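Local coordinates for transcription regulator PadR N-terminal domain-containing protein (Streptococcus mutans, PDB 3L7W) that probably binds DNA as a PadR-family transcription factor, using a winged helix-turn-helix domain and pairing with a second copy through its terminal segments, at the interface of chains A and B. Coordinates in Å, arbitrary orientation; residue numbers count along the deposited sequence, not the author numbering. Chains: chain A/B, Putative uncharacterized protein SMU.1704.

The interface of chains A and B. Residues chain A 6, 8, 83-84; chain B 2-4.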
ATOM      1  N   SER A   6      -0.182   5.319  -1.695  1.00 26.94           N
ATOM      2  CA  SER A   6      -0.579   6.460  -0.892  1.00 28.56           C
ATOM      3  C   SER A   6       0.518   7.517  -0.890  1.00 31.20           C
ATOM      4  O   SER A   6       1.675   7.217  -1.171  1.00 26.99           O
ATOM      5  CB  SER A   6      -0.879   6.014   0.537  1.00 37.01           C
ATOM      6  OG  SER A   6       0.303   5.574   1.188  1.00 29.59           O
ATOM      7  N   LEU A   8       1.853   8.851   1.558  1.00 35.18           N
ATOM      8  CA  LEU A   8       2.848   8.454   2.555  1.00 33.61           C
ATOM      9  C   LEU A   8       3.856   7.495   1.957  1.00 32.94           C
ATOM     10  O   LEU A   8       5.050   7.583   2.234  1.00 32.77           O
ATOM     11  CB  LEU A   8       2.192   7.825   3.782  1.00 26.90           C
ATOM     12  CG  LEU A   8       1.366   8.818   4.606  1.00 39.98           C
ATOM     13  CD1 LEU A   8       0.696   8.140   5.790  1.00 37.49           C
ATOM     14  CD2 LEU A   8       2.259   9.954   5.075  1.00 36.58           C
ATOM     15  N   TYR A  83      12.685   4.661   9.571  1.00 34.65           N
ATOM     16  CA  TYR A  83      11.359   4.515  10.127  1.00 33.60           C
ATOM     17  C   TYR A  83      10.355   4.073   9.041  1.00 37.37           C
ATOM     18  O   TYR A  83       9.637   3.083   9.216  1.00 39.62           O
ATOM     19  CB  TYR A  83      10.918   5.820  10.792  1.00 33.12           C
ATOM     20  CG  TYR A  83       9.470   5.804  11.179  1.00 39.00           C
ATOM     21  CD1 TYR A  83       9.042   5.088  12.287  1.00 43.27           C
ATOM     22  CD2 TYR A  83       8.520   6.466  10.411  1.00 39.62           C
ATOM     23  CE1 TYR A  83       7.703   5.044  12.630  1.00 42.45           C
ATOM     24  CE2 TYR A  83       7.188   6.439  10.750  1.00 42.53           C
ATOM     25  CZ  TYR A  83       6.782   5.720  11.860  1.00 43.89           C
ATOM     26  OH  TYR A  83       5.446   5.683  12.197  1.00 52.25           O
ATOM     27  N   LEU A  84      10.323   4.791   7.922  1.00 31.27           N
ATOM     28  CA  LEU A  84       9.413   4.467   6.807  1.00 32.54           C
ATOM     29  C   LEU A  84       9.670   3.081   6.244  1.00 30.04           C
ATOM     30  O   LEU A  84       8.740   2.364   5.918  1.00 31.14           O
ATOM     31  CB  LEU A  84       9.534   5.482   5.674  1.00 31.66           C
ATOM     32  CG  LEU A  84       9.172   6.919   6.039  1.00 32.27           C
ATOM     33  CD1 LEU A  84       9.442   7.842   4.857  1.00 29.00           C
ATOM     34  CD2 LEU A  84       7.724   6.981   6.476  1.00 31.42           C
TER
ATOM     35  N   TYR B   2       0.902   3.018  10.209  1.00 46.70           N
ATOM     36  CA  TYR B   2       1.465   4.166   9.493  1.00 37.94           C
ATOM     37  C   TYR B   2       0.885   4.346   8.090  1.00 45.21           C
ATOM     38  O   TYR B   2       0.142   5.291   7.820  1.00 45.19           O
ATOM     39  CB  TYR B   2       2.985   4.077   9.382  1.00 29.05           C
ATOM     40  CG  TYR B   2       3.551   5.360   8.785  1.00 42.62           C
ATOM     41  CD1 TYR B   2       3.534   6.545   9.507  1.00 42.38           C
ATOM     42  CD2 TYR B   2       4.054   5.391   7.494  1.00 49.47           C
ATOM     43  CE1 TYR B   2       4.020   7.720   8.966  1.00 49.59           C
ATOM     44  CE2 TYR B   2       4.552   6.560   6.946  1.00 50.67           C
ATOM     45  CZ  TYR B   2       4.530   7.720   7.687  1.00 48.15           C
ATOM     46  OH  TYR B   2       5.011   8.880   7.144  1.00 43.29           O
ATOM     47  N   TYR B   3       1.236   3.439   7.189  1.00 42.95           N
ATOM     48  CA  TYR B   3       0.769   3.561   5.825  1.00 30.61           C
ATOM     49  C   TYR B   3      -0.703   3.221   5.754  1.00 33.94           C
ATOM     50  O   TYR B   3      -1.170   2.316   6.444  1.00 38.18           O
ATOM     51  CB  TYR B   3       1.575   2.658   4.923  1.00 27.39           C
ATOM     52  CG  TYR B   3       3.046   3.007   4.861  1.00 25.68           C
ATOM     53  CD1 TYR B   3       3.470   4.173   4.238  1.00 24.04           C
ATOM     54  CD2 TYR B   3       4.011   2.161   5.400  1.00 27.00           C
ATOM     55  CE1 TYR B   3       4.808   4.487   4.147  1.00 22.63           C
ATOM     56  CE2 TYR B   3       5.364   2.475   5.325  1.00 30.27           C
ATOM     57  CZ  TYR B   3       5.751   3.647   4.694  1.00 27.42           C
ATOM     58  OH  TYR B   3       7.081   3.993   4.594  1.00 29.92           O
ATOM     59  N   PRO B   4      -1.445   3.958   4.920  1.00 27.05           N
ATOM     60  CA  PRO B   4      -2.867   3.673   4.750  1.00 32.20           C
ATOM     61  C   PRO B   4      -3.046   2.406   3.929  1.00 33.66           C
ATOM     62  O   PRO B   4      -2.117   1.990   3.245  1.00 27.76           O
ATOM     63  CB  PRO B   4      -3.382   4.865   3.934  1.00 32.80           C
ATOM     64  CG  PRO B   4      -2.162   5.621   3.467  1.00 32.30           C
ATOM     65  CD  PRO B   4      -0.936   4.888   3.905  1.00 29.34           C
TER
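The phenol hydroxyl of B:Tyr3 donates a hydrogen bond to the main-chain carbonyl of A:Leu84, OH to O 2.7 Å, joining the N-terminal segment of one PadR-family chain to the long C-terminal helix 75-100 of the other. Two-fold symmetry repeats the arrangement with the chains exchanged, consistent with the dimers typical of PadR regulators. The donor sits well above the carbonyl plane and meets the C=O at 104°, so it approaches the oxygen from the flank instead of head-on. CG of B:Tyr3 lies anti to its own carbonyl carbon, which sends the ring toward the helix with its tip at A:Leu84. Along its edge the same ring passes the backbone of A:Leu8, with CE1 3.6 Å from A:Leu8 O.

B:Tyr2 swings the other way, CG anti to the backbone N (chi1 -173°), and its ring enters between helices 7-20 and 75-100 of chain A. A:Tyr83 presents the CE2 and hydroxyl side of its ring to one face of B:Tyr2 in an edge-to-face pair, the planes 82° apart and the centroids separated by 5.3 Å. On the opposite face, toward the rim, lies CD1 of A:Leu8, while the other methyl of that leucine, CD2, comes within 3.6 Å of the B:Tyr2 hydroxyl, OH. The CD2 methyl of A:Leu84 packs against the CE2 side of the phenol, near its hydroxyl. Within chain B, CD2 of B:Tyr2 lies over the centre of the B:Tyr3 ring, so the two aromatics probably steady one another.

Farther along, the B:Pro4 ring turns its CG and CD carbons toward the A:Ser6 side chain just ahead of helix 7-20. A:Leu8 CD1 also borders this proline, 4.1 Å from B:Pro4 CD.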